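Local coordinates for protein time interval measuring enzyme TIME (Bombyx mori, PDB 2E47) that probably disproportionates superoxide into hydrogen peroxide and oxygen as a copper-zinc superoxide dismutase, and holds one copper and one zinc ion per subunit, at residues A[12-17]-A[147-152]; A[31-36]-A[106-111]; A[38-43]-A[96-101]; A[44-49]-A[125-130]. All blocks are in the same frame, centred on the assembly; numbering follows the deposited sequence.

Contact 1 (A[12-17]-A[147-152])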
loop_
_atom_site.group_PDB
_atom_site.type_symbol
_atom_site.label_atom_id
_atom_site.label_comp_id
_atom_site.label_asym_id
_atom_site.label_seq_id
_atom_site.Cartn_x
_atom_site.Cartn_y
_atom_site.Cartn_z
ATOM N N ALA A 12 -0.614 7.497 2.135
ATOM C CA ALA A 12 -0.674 6.393 3.144
ATOM C C ALA A 12 -1.778 6.793 4.067
ATOM O O ALA A 12 -1.902 7.992 4.396
ATOM C CB ALA A 12 0.629 6.326 3.981
ATOM N N VAL A 13 -2.543 5.835 4.536
ATOM C CA VAL A 13 -3.625 6.137 5.448
ATOM C C VAL A 13 -3.342 5.421 6.731
ATOM O O VAL A 13 -3.050 4.260 6.715
ATOM C CB VAL A 13 -5.021 5.708 4.820
ATOM C CG1 VAL A 13 -6.099 5.832 5.787
ATOM C CG2 VAL A 13 -5.346 6.581 3.551
ATOM N N LEU A 14 -3.413 6.110 7.849
ATOM C CA LEU A 14 -3.344 5.490 9.187
ATOM C C LEU A 14 -4.788 5.315 9.728
ATOM O O LEU A 14 -5.571 6.261 9.639
ATOM C CB LEU A 14 -2.673 6.517 10.070
ATOM C CG LEU A 14 -1.140 6.475 10.212
ATOM C CD1 LEU A 14 -0.451 5.604 9.202
ATOM C CD2 LEU A 14 -0.434 7.786 10.501
ATOM N N SER A 15 -5.139 4.150 10.276
ATOM C CA SER A 15 -6.480 3.925 10.712
ATOM C C SER A 15 -6.472 2.816 11.800
ATOM O O SER A 15 -6.261 1.629 11.488
ATOM C CB SER A 15 -7.392 3.534 9.517
ATOM O OG SER A 15 -8.763 3.769 9.880
ATOM N N THR A 16 -6.709 3.255 13.041
ATOM C CA THR A 16 -6.631 2.495 14.271
ATOM C C THR A 16 -7.950 2.876 15.034
ATOM O O THR A 16 -8.681 3.777 14.571
ATOM C CB THR A 16 -5.309 2.964 14.939
ATOM O OG1 THR A 16 -4.232 2.055 14.597
ATOM C CG2 THR A 16 -5.333 3.230 16.377
ATOM N N GLU A 17 -8.259 2.186 16.144
ATOM C CA GLU A 17 -9.346 2.593 17.018
ATOM C C GLU A 17 -9.137 4.045 17.470
ATOM O O GLU A 17 -10.116 4.817 17.563
ATOM C CB GLU A 17 -9.427 1.710 18.278
ATOM C CG GLU A 17 -10.051 0.301 18.088
ATOM C CD GLU A 17 -11.254 0.292 17.129
ATOM O OE1 GLU A 17 -12.351 0.808 17.494
ATOM O OE2 GLU A 17 -11.101 -0.244 16.008
ATOM N N ARG A 147 5.191 0.661 17.770
ATOM C CA ARG A 147 4.651 1.164 16.531
ATOM C C ARG A 147 3.175 1.370 16.749
ATOM O O ARG A 147 2.482 0.427 16.998
ATOM C CB ARG A 147 4.902 0.118 15.449
ATOM C CG ARG A 147 6.424 -0.117 15.252
ATOM C CD ARG A 147 6.741 -0.962 14.059
ATOM N NE ARG A 147 8.175 -1.177 14.051
ATOM C CZ ARG A 147 8.877 -1.830 13.127
ATOM N NH1 ARG A 147 10.189 -1.937 13.288
ATOM N NH2 ARG A 147 8.296 -2.375 12.061
ATOM N N VAL A 148 2.700 2.604 16.700
ATOM C CA VAL A 148 1.282 2.804 17.093
ATOM C C VAL A 148 0.326 2.711 15.893
ATOM O O VAL A 148 -0.848 2.417 16.062
ATOM C CB VAL A 148 1.034 4.080 17.938
ATOM C CG1 VAL A 148 1.907 4.074 19.208
ATOM C CG2 VAL A 148 1.319 5.288 17.177
ATOM N N ALA A 149 0.828 3.001 14.679
ATOM C CA ALA A 149 0.025 2.854 13.474
ATOM C C ALA A 149 0.934 2.813 12.279
ATOM O O ALA A 149 2.034 3.354 12.329
ATOM C CB ALA A 149 -0.979 4.081 13.389
ATOM N N CYS A 150 0.450 2.195 11.192
ATOM C CA CYS A 150 1.179 2.131 9.940
ATOM C C CYS A 150 0.253 2.107 8.752
ATOM O O CYS A 150 -0.928 1.726 8.888
ATOM C CB CYS A 150 2.098 0.869 9.872
ATOM S SG CYS A 150 1.400 -0.628 10.393
ATOM N N GLY A 151 0.765 2.486 7.588
ATOM C CA GLY A 151 -0.020 2.350 6.374
ATOM C C GLY A 151 0.908 2.099 5.217
ATOM O O GLY A 151 1.994 2.650 5.181
ATOM N N VAL A 152 0.477 1.293 4.268
ATOM C CA VAL A 152 1.216 1.155 3.014
ATOM C C VAL A 152 1.113 2.431 2.157
ATOM O O VAL A 152 0.051 3.060 2.037
ATOM C CB VAL A 152 0.725 -0.053 2.165
ATOM C CG1 VAL A 152 1.657 -0.237 0.997
ATOM C CG2 VAL A 152 0.697 -1.320 2.987
HETATM O O HOH W 1 -2.329 3.245 3.029
HETATM O O HOH W 2 -3.138 2.181 10.422
#

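Contact 2 (A[31-36]-A[106-111])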
loop_
_atom_site.group_PDB
_atom_site.type_symbol
_atom_site.label_atom_id
_atom_site.label_comp_id
_atom_site.label_asym_id
_atom_site.label_seq_id
_atom_site.Cartn_x
_atom_site.Cartn_y
_atom_site.Cartn_z
ATOM N N GLY A 31 13.347 17.297 -7.613
ATOM C CA GLY A 31 13.200 15.884 -7.206
ATOM C C GLY A 31 12.944 15.657 -5.712
ATOM O O GLY A 31 12.953 14.528 -5.245
ATOM N N LYS A 32 12.702 16.702 -4.955
ATOM C CA LYS A 32 12.353 16.501 -3.525
ATOM C C LYS A 32 10.874 16.141 -3.353
ATOM O O LYS A 32 10.092 16.305 -4.286
ATOM C CB LYS A 32 12.688 17.754 -2.709
ATOM C CG LYS A 32 14.200 18.091 -2.689
ATOM C CD LYS A 32 14.353 19.583 -2.495
ATOM C CE LYS A 32 15.376 19.920 -1.418
ATOM N NZ LYS A 32 16.762 19.447 -1.746
ATOM N N VAL A 33 10.486 15.739 -2.147
ATOM C CA VAL A 33 9.106 15.299 -1.951
ATOM C C VAL A 33 8.437 16.137 -0.882
ATOM O O VAL A 33 8.974 16.290 0.210
ATOM C CB VAL A 33 9.034 13.750 -1.729
ATOM C CG1 VAL A 33 7.597 13.236 -1.298
ATOM C CG2 VAL A 33 9.507 13.019 -3.040
ATOM N N HIS A 34 7.278 16.726 -1.213
ATOM C CA HIS A 34 6.515 17.448 -0.220
ATOM C C HIS A 34 5.601 16.422 0.422
ATOM O O HIS A 34 4.734 15.804 -0.250
ATOM C CB HIS A 34 5.714 18.562 -0.903
ATOM C CG HIS A 34 5.106 19.533 0.042
ATOM N ND1 HIS A 34 4.151 20.452 -0.351
ATOM C CD2 HIS A 34 5.332 19.767 1.355
ATOM C CE1 HIS A 34 3.802 21.194 0.689
ATOM N NE2 HIS A 34 4.511 20.802 1.736
ATOM N N VAL A 35 5.763 16.249 1.727
ATOM C CA VAL A 35 4.918 15.380 2.576
ATOM C C VAL A 35 3.927 16.213 3.367
ATOM O O VAL A 35 4.311 17.114 4.083
ATOM C CB VAL A 35 5.852 14.607 3.567
ATOM C CG1 VAL A 35 5.103 13.562 4.436
ATOM C CG2 VAL A 35 7.020 13.928 2.790
ATOM N N GLN A 36 2.637 15.975 3.254
ATOM C CA GLN A 36 1.706 16.755 4.050
ATOM C C GLN A 36 0.497 15.950 4.541
ATOM O O GLN A 36 0.139 14.936 3.973
ATOM C CB GLN A 36 1.263 18.038 3.303
ATOM C CG GLN A 36 1.259 17.959 1.798
ATOM C CD GLN A 36 0.760 19.218 1.063
ATOM O OE1 GLN A 36 0.439 20.315 1.649
ATOM N NE2 GLN A 36 0.728 19.078 -0.249
ATOM N N ASP A 106 14.490 15.665 1.120
ATOM C CA ASP A 106 15.365 15.499 -0.069
ATOM C C ASP A 106 16.001 14.118 -0.186
ATOM O O ASP A 106 16.858 13.942 -1.035
ATOM C CB ASP A 106 16.475 16.570 -0.099
ATOM C CG ASP A 106 17.265 16.632 1.221
ATOM O OD1 ASP A 106 16.901 15.880 2.166
ATOM O OD2 ASP A 106 18.253 17.413 1.311
ATOM N N GLN A 107 15.594 13.135 0.618
ATOM C CA GLN A 107 16.117 11.773 0.432
ATOM C C GLN A 107 15.107 10.801 -0.238
ATOM O O GLN A 107 15.473 10.032 -1.131
ATOM C CB GLN A 107 16.549 11.209 1.803
ATOM C CG GLN A 107 17.965 10.743 1.920
ATOM C CD GLN A 107 18.873 11.839 1.516
ATOM O OE1 GLN A 107 18.814 12.923 2.076
ATOM N NE2 GLN A 107 19.655 11.610 0.478
ATOM N N ILE A 108 13.852 10.808 0.219
ATOM C CA ILE A 108 12.832 9.969 -0.365
ATOM C C ILE A 108 12.498 10.396 -1.814
ATOM O O ILE A 108 12.627 11.561 -2.178
ATOM C CB ILE A 108 11.524 9.953 0.501
ATOM C CG1 ILE A 108 10.935 11.357 0.683
ATOM C CG2 ILE A 108 11.779 9.294 1.922
ATOM C CD1 ILE A 108 9.499 11.401 1.391
ATOM N N SER A 109 11.981 9.464 -2.579
ATOM C CA SER A 109 11.542 9.732 -3.912
ATOM C C SER A 109 10.309 8.821 -4.176
ATOM O O SER A 109 10.029 7.839 -3.451
ATOM C CB SER A 109 12.654 9.368 -4.904
ATOM O OG SER A 109 12.324 9.764 -6.235
ATOM N N LEU A 110 9.605 9.156 -5.241
ATOM C CA LEU A 110 8.450 8.416 -5.689
ATOM C C LEU A 110 8.839 7.295 -6.656
ATOM O O LEU A 110 8.058 6.381 -6.889
ATOM C CB LEU A 110 7.444 9.380 -6.294
ATOM C CG LEU A 110 6.772 10.309 -5.253
ATOM C CD1 LEU A 110 5.500 10.765 -5.890
ATOM C CD2 LEU A 110 6.489 9.700 -3.901
ATOM N N SER A 111 10.077 7.328 -7.151
ATOM C CA SER A 111 10.621 6.243 -7.987
ATOM C C SER A 111 12.145 6.120 -7.803
ATOM O O SER A 111 12.747 6.861 -7.031
ATOM C CB SER A 111 10.264 6.452 -9.475
ATOM O OG SER A 111 10.848 7.642 -9.976
#

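Contact 3 (A[38-43]-A[96-101])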
loop_
_atom_site.group_PDB
_atom_site.type_symbol
_atom_site.label_atom_id
_atom_site.label_comp_id
_atom_site.label_asym_id
_atom_site.label_seq_id
_atom_site.Cartn_x
_atom_site.Cartn_y
_atom_site.Cartn_z
ATOM N N GLY A 38 -2.441 15.227 8.040
ATOM C CA GLY A 38 -2.948 15.526 9.367
ATOM C C GLY A 38 -3.161 14.191 9.977
ATOM O O GLY A 38 -3.538 13.272 9.266
ATOM N N ILE A 39 -2.904 14.063 11.279
ATOM C CA ILE A 39 -3.162 12.812 12.012
ATOM C C ILE A 39 -3.828 13.284 13.279
ATOM O O ILE A 39 -3.467 14.325 13.776
ATOM C CB ILE A 39 -1.864 12.065 12.337
ATOM C CG1 ILE A 39 -1.079 11.748 11.049
ATOM C CG2 ILE A 39 -2.110 10.755 13.107
ATOM C CD1 ILE A 39 0.329 11.266 11.460
ATOM N N THR A 40 -4.836 12.575 13.756
ATOM C CA THR A 40 -5.366 12.820 15.090
ATOM C C THR A 40 -5.276 11.562 15.954
ATOM O O THR A 40 -5.278 10.426 15.466
ATOM C CB THR A 40 -6.851 13.271 15.024
ATOM O OG1 THR A 40 -7.594 12.219 14.388
ATOM C CG2 THR A 40 -6.943 14.479 14.155
ATOM N N GLY A 41 -5.166 11.760 17.251
ATOM C CA GLY A 41 -5.243 10.640 18.168
ATOM C C GLY A 41 -4.132 10.518 19.183
ATOM O O GLY A 41 -4.159 9.595 19.968
ATOM N N LEU A 42 -3.127 11.398 19.175
ATOM C CA LEU A 42 -2.138 11.320 20.246
ATOM C C LEU A 42 -2.046 12.619 21.006
ATOM O O LEU A 42 -2.290 13.677 20.454
ATOM C CB LEU A 42 -0.756 10.983 19.738
ATOM C CG LEU A 42 -0.591 9.617 19.113
ATOM C CD1 LEU A 42 0.700 9.684 18.262
ATOM C CD2 LEU A 42 -0.616 8.554 20.137
ATOM N N PRO A 43 -1.671 12.536 22.271
ATOM C CA PRO A 43 -1.548 13.747 23.109
ATOM C C PRO A 43 -0.447 14.710 22.617
ATOM O O PRO A 43 0.429 14.269 21.892
ATOM C CB PRO A 43 -1.176 13.180 24.503
ATOM C CG PRO A 43 -0.849 11.784 24.361
ATOM C CD PRO A 43 -1.394 11.278 23.006
ATOM N N ASN A 96 -4.953 19.750 21.037
ATOM C CA ASN A 96 -6.158 19.097 20.502
ATOM C C ASN A 96 -5.913 17.699 19.943
ATOM O O ASN A 96 -6.771 17.192 19.216
ATOM C CB ASN A 96 -6.784 19.949 19.378
ATOM C CG ASN A 96 -7.122 21.381 19.826
ATOM O OD1 ASN A 96 -6.241 22.254 19.937
ATOM N ND2 ASN A 96 -8.402 21.629 20.058
ATOM N N HIS A 97 -4.763 17.072 20.250
ATOM C CA HIS A 97 -4.462 15.730 19.716
ATOM C C HIS A 97 -4.485 15.655 18.187
ATOM O O HIS A 97 -4.840 14.631 17.599
ATOM C CB HIS A 97 -5.406 14.699 20.312
ATOM C CG HIS A 97 -5.270 14.553 21.795
ATOM N ND1 HIS A 97 -5.196 15.637 22.641
ATOM C CD2 HIS A 97 -5.179 13.459 22.583
ATOM C CE1 HIS A 97 -5.061 15.218 23.888
ATOM N NE2 HIS A 97 -5.034 13.903 23.881
ATOM N N TYR A 98 -4.099 16.750 17.558
ATOM C CA TYR A 98 -4.018 16.852 16.131
ATOM C C TYR A 98 -2.580 17.217 15.667
ATOM O O TYR A 98 -1.948 18.089 16.255
ATOM C CB TYR A 98 -4.995 17.903 15.637
ATOM C CG TYR A 98 -4.757 18.306 14.221
ATOM C CD1 TYR A 98 -5.197 17.516 13.170
ATOM C CD2 TYR A 98 -4.074 19.492 13.924
ATOM C CE1 TYR A 98 -4.952 17.920 11.828
ATOM C CE2 TYR A 98 -3.831 19.885 12.598
ATOM C CZ TYR A 98 -4.281 19.094 11.570
ATOM O OH TYR A 98 -4.041 19.488 10.265
ATOM N N SER A 99 -2.091 16.562 14.609
ATOM C CA SER A 99 -0.776 16.823 14.088
ATOM C C SER A 99 -0.937 17.229 12.623
ATOM O O SER A 99 -1.483 16.461 11.825
ATOM C CB SER A 99 0.082 15.590 14.089
ATOM O OG SER A 99 1.301 15.923 13.425
ATOM N N ARG A 100 -0.402 18.397 12.300
ATOM C CA ARG A 100 -0.300 18.930 10.968
ATOM C C ARG A 100 1.084 18.542 10.476
ATOM O O ARG A 100 2.069 18.933 11.065
ATOM C CB ARG A 100 -0.389 20.481 11.040
ATOM C CG ARG A 100 -1.016 21.173 9.816
ATOM C CD ARG A 100 -0.263 21.046 8.517
ATOM N NE ARG A 100 -1.115 20.396 7.500
ATOM C CZ ARG A 100 -0.899 20.335 6.174
ATOM N NH1 ARG A 100 -1.755 19.663 5.412
ATOM N NH2 ARG A 100 0.146 20.908 5.601
ATOM N N ILE A 101 1.163 17.719 9.442
ATOM C CA ILE A 101 2.437 17.422 8.815
ATOM C C ILE A 101 2.680 18.296 7.562
ATOM O O ILE A 101 1.825 18.397 6.665
ATOM C CB ILE A 101 2.493 15.931 8.420
ATOM C CG1 ILE A 101 2.290 15.042 9.653
ATOM C CG2 ILE A 101 3.813 15.593 7.694
ATOM C CD1 ILE A 101 1.907 13.623 9.209
#

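Contact 4 (A[44-49]-A[125-130])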
loop_
_atom_site.group_PDB
_atom_site.type_symbol
_atom_site.label_atom_id
_atom_site.label_comp_id
_atom_site.label_asym_id
_atom_site.label_seq_id
_atom_site.Cartn_x
_atom_site.Cartn_y
_atom_site.Cartn_z
ATOM N N PRO A 44 -0.438 15.975 23.070
ATOM C CA PRO A 44 0.521 16.949 22.524
ATOM C C PRO A 44 1.953 16.410 22.830
ATOM O O PRO A 44 2.191 15.848 23.888
ATOM C CB PRO A 44 0.246 18.220 23.348
ATOM C CG PRO A 44 -0.421 17.652 24.685
ATOM C CD PRO A 44 -1.276 16.541 24.153
ATOM N N GLY A 45 2.861 16.526 21.886
ATOM C CA GLY A 45 4.188 15.929 22.011
ATOM C C GLY A 45 4.774 15.648 20.644
ATOM O O GLY A 45 4.293 16.160 19.666
ATOM N N GLU A 46 5.860 14.881 20.581
ATOM C CA GLU A 46 6.520 14.542 19.310
ATOM C C GLU A 46 6.726 13.052 19.225
ATOM O O GLU A 46 6.962 12.388 20.250
ATOM C CB GLU A 46 7.867 15.284 19.128
ATOM C CG GLU A 46 8.964 14.994 20.080
ATOM C CD GLU A 46 10.299 15.801 19.786
ATOM O OE1 GLU A 46 11.331 15.543 20.495
ATOM O OE2 GLU A 46 10.315 16.633 18.846
ATOM N N TYR A 47 6.643 12.512 18.005
ATOM C CA TYR A 47 6.573 11.054 17.843
ATOM C C TYR A 47 7.295 10.694 16.567
ATOM O O TYR A 47 7.073 11.357 15.528
ATOM C CB TYR A 47 5.107 10.630 17.730
ATOM C CG TYR A 47 4.266 11.041 18.974
ATOM C CD1 TYR A 47 3.633 12.290 19.029
ATOM C CD2 TYR A 47 4.119 10.202 20.029
ATOM C CE1 TYR A 47 2.876 12.719 20.120
ATOM C CE2 TYR A 47 3.333 10.616 21.146
ATOM C CZ TYR A 47 2.737 11.875 21.167
ATOM O OH TYR A 47 1.971 12.278 22.252
ATOM N N GLY A 48 8.114 9.641 16.635
ATOM C CA GLY A 48 8.850 9.146 15.479
ATOM C C GLY A 48 7.953 8.835 14.330
ATOM O O GLY A 48 6.878 8.254 14.506
ATOM N N PHE A 49 8.357 9.249 13.135
ATOM C CA PHE A 49 7.563 8.958 11.967
ATOM C C PHE A 49 8.530 8.582 10.853
ATOM O O PHE A 49 9.361 9.377 10.486
ATOM C CB PHE A 49 6.853 10.227 11.611
ATOM C CG PHE A 49 5.845 10.070 10.531
ATOM C CD1 PHE A 49 5.973 10.778 9.353
ATOM C CD2 PHE A 49 4.752 9.294 10.728
ATOM C CE1 PHE A 49 5.031 10.647 8.370
ATOM C CE2 PHE A 49 3.812 9.153 9.775
ATOM C CZ PHE A 49 3.960 9.823 8.573
ATOM N N GLU A 125 5.467 5.267 19.137
ATOM C CA GLU A 125 4.924 5.623 20.418
ATOM C C GLU A 125 5.692 6.739 21.128
ATOM O O GLU A 125 5.153 7.408 21.990
ATOM C CB GLU A 125 4.794 4.360 21.311
ATOM C CG GLU A 125 5.910 4.101 22.316
ATOM C CD GLU A 125 5.995 2.575 22.741
ATOM O OE1 GLU A 125 4.923 1.888 22.724
ATOM O OE2 GLU A 125 7.108 2.083 23.088
ATOM N N LYS A 126 6.950 6.954 20.756
ATOM C CA LYS A 126 7.712 8.100 21.294
ATOM C C LYS A 126 8.570 8.789 20.307
ATOM O O LYS A 126 8.689 8.357 19.144
ATOM C CB LYS A 126 8.536 7.738 22.513
ATOM C CG LYS A 126 9.451 6.557 22.409
ATOM C CD LYS A 126 9.579 6.018 23.819
ATOM C CE LYS A 126 10.893 5.198 24.009
ATOM N NZ LYS A 126 11.544 5.450 25.353
ATOM N N ALA A 127 9.200 9.837 20.796
ATOM C CA ALA A 127 10.016 10.704 19.962
ATOM C C ALA A 127 11.237 9.984 19.393
ATOM O O ALA A 127 11.815 9.117 20.021
ATOM C CB ALA A 127 10.462 11.940 20.754
ATOM N N ASP A 128 11.608 10.346 18.188
ATOM C CA ASP A 128 12.869 9.903 17.584
ATOM C C ASP A 128 13.993 10.773 18.196
ATOM O O ASP A 128 13.891 11.994 18.142
ATOM C CB ASP A 128 12.747 10.218 16.093
ATOM C CG ASP A 128 13.897 9.659 15.237
ATOM O OD1 ASP A 128 13.619 9.445 14.028
ATOM O OD2 ASP A 128 15.046 9.464 15.731
ATOM N N ASP A 129 15.070 10.159 18.716
ATOM C CA ASP A 129 16.172 10.929 19.353
ATOM C C ASP A 129 17.323 11.208 18.350
ATOM O O ASP A 129 18.409 11.712 18.701
ATOM C CB ASP A 129 16.664 10.168 20.593
ATOM C CG ASP A 129 17.452 8.883 20.236
ATOM O OD1 ASP A 129 17.659 8.057 21.161
ATOM O OD2 ASP A 129 17.854 8.671 19.043
ATOM N N TYR A 130 17.055 10.866 17.096
ATOM C CA TYR A 130 17.842 11.218 15.915
ATOM C C TYR A 130 19.212 10.562 15.927
ATOM O O TYR A 130 20.120 11.028 15.230
ATOM C CB TYR A 130 17.965 12.712 15.706
ATOM C CG TYR A 130 16.702 13.516 15.726
ATOM C CD1 TYR A 130 15.648 13.261 14.814
ATOM C CD2 TYR A 130 16.555 14.579 16.648
ATOM C CE1 TYR A 130 14.469 14.049 14.821
ATOM C CE2 TYR A 130 15.386 15.312 16.700
ATOM C CZ TYR A 130 14.353 15.064 15.770
ATOM O OH TYR A 130 13.219 15.852 15.814
HETATM O O HOH W 3 12.928 17.282 18.167
HETATM O O HOH W 4 7.483 11.195 22.739
HETATM O O HOH W 5 14.140 14.038 20.412
#

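Contact 1 (A[12-17]-A[147-152])
The flat groups that meet here are peptide units rather than rings: Leu14 sets its CD1 methyl over one face of the peptide joining Cys150 to Gly151, 3.6 Å from Cys150 C. The chi1 of Leu14, -91°, swings CG to the N side of its backbone, where it lies 4.0 Å from Ala149 CB. A branched residue suits this place because one methyl covers the peptide while CG meets the small alanine. Farther along, Gly151 CA comes within 3.6 Å of Val13 O in a CA-H...O contact; any side chain there would collide with that carbonyl, so glycine is needed.

Two waters take the place of direct backbone bonds. One accepts from Val13 N (3.0 Å) and donates to Val152 O (2.6 Å), while the other accepts from Ser15 N at 2.8 Å and donates to Cys150 O at 2.7 Å. The strands run at 147° to each other, and here the first and last strands of the Greek-key barrel of this family lie side by side.

Strand 9-15 bonds on its far flank to strand 20-27, and strand 147-155 pairs with strand 120-124, where Val148 and Ala149 form a classic beta bulge opposite Leu123. Cys150 turns away to its disulfide with Cys61, and at the dimer interface Val152 packs on Val152 of the second subunit.

Contact 2 (A[31-36]-A[106-111])
Val33 and Ile108 form the apolar centre, their side chains crossing at about a right angle, with Val33 CG1 3.8 Å from Ile108 CD1. Here the Greek-key loop that leads from strand 98-105 to strand 120-124 leans on the start of strand 33-40. Ile108 has CG1 between its backbone N and carbonyl carbon (chi1 59°), and its terminal CD1 also touches Val35 CG2 at 3.8 Å. The long isoleucine thus spans two valines of one strand. The other branch of Val33, CG2, lies 3.6 Å from Ile108 O and more loosely faces Leu110. Both valines also touch Phe25 of strand 20-27, while Asp105 OD1 accepts from the backbone N of both Gln107 and Ile108 and so fixes the turn into the loop.

At the solvent side, Lys32 and Asp106 lie alongside each other, pointing the same way. The lysine chain bends at chi3 and chi4, and NZ comes 3.3 Å from Asp106 CB, while its salt bridge to OD2 is long, 4.0 Å. An alanine in place of Lys32 would probably leave the Asp106 carboxylate without this charge partner and uncover its CB. Within the loop, Ser109 OG donates to Ser111 O at 3.0 Å.

Contact 3 (A[38-43]-A[96-101])
His97 and Pro43, Tyr98 and Thr40, and Ile39 and Ile101 meet in three different orientations along an antiparallel strand pair. The imidazole of His97 takes Pro43 CA over one face, 3.7 Å from the ring centroid and 16° off the normal, a CH-pi contact. A flat ring suits the place because it can lie against the rigid proline. An alanine at His97 would probably leave Pro43 CA without its covering ring and open a gap beside the turn.

Tyr98 is met at its edge instead: Thr40 CG2 lies in the ring plane, 3.6 Å from CD1. Tyr98 CG stands anti to the backbone N (chi1 166°). CE1 of the ring is approached by Gly38 CA; a CB there would be tight against the ring, which favours glycine. On the other face of the sheet the isoleucines cross obliquely, CD1 of Ile39 3.6 Å from CD1 of Ile101.

The backbone holds this arrangement in register. Ile39 and Ser99 form the hydrogen-bonded pair, Ile39 N to Ser99 O and Ser99 N to Ile39 O both measuring 2.8 Å, and Gly41 N donates to His97 O at 2.9 Å.

Ile101 and Ser99 look toward strand 87-93, touching Val91, and Ser99 OG bonds Val92 O. Strand 33-40 pairs on its other flank with strand 20-27, so it lies between strands 20-27 and 98-105 in the sheet of the Greek-key barrel.

Contact 4 (A[44-49]-A[125-130])
Glu46 and Ala127 touch directly, yet most of the polar traffic between their segments passes through three waters. Strand 45-52 of the Greek-key barrel here meets the start of the loop after strand 120-124, the electrostatic loop of copper-zinc superoxide dismutases. Glu46 CG lies 3.5 Å from Ala127 CB, a close approach that suits a methyl. Beyond CG the extended glutamate chain carries its carboxylate past Ala127 CB, toward Asp128 and Tyr130: OE2 accepts from a water (2.8 Å) that also bonds Tyr130 OH (2.8 Å), and a second water donates to both OE1 and Asp128 O. The third donates to Glu46 O at 2.8 Å and accepts weakly from Ala127 N.

One direct bond crosses as well, Gly48 N to Lys126 O, 2.9 Å and nearly straight at 172°, its donor standing above the carbonyl plane. Beside it the Tyr47 ring has Glu125 O at its edge, 3.6 Å from CD2, while its hydroxyl bonds Pro43 O.

Asp128 serves the metal site from the second shell. Its OD1 accepts from NE2 of His50, a copper ligand, and OD2 from NE2 of His75, a zinc ligand, so one carboxylate ties the two sites together. Tyr130 N also donates to OD2 at 2.8 Å, closing an Asx turn, and the Tyr130 ring has Asp128 O above its centre.

The four contacts lie round one barrel. Contacts 2 and 3 share strand 33-40, their centres about 22 Å apart, and Gln36 of the former packs on Ile101 of the latter. Contact 1 reaches contact 3 through the interior, Leu14 CD2 lying 3.7 Å from Ile39 CD1, and meets contact 4 where Val148 CG1 is 3.6 Å from Glu125 CB. Contacts 3 and 4 join through Leu42 and Tyr47. Contact 4 lies closest to the metals: the side chain of Asp128 is about 6 Å from zinc, and Gly48 about 6 Å from copper. The side chain of Cys150 in contact 1 is about 9 Å from copper, and that of Ile108 in contact 2 about 11 Å from zinc.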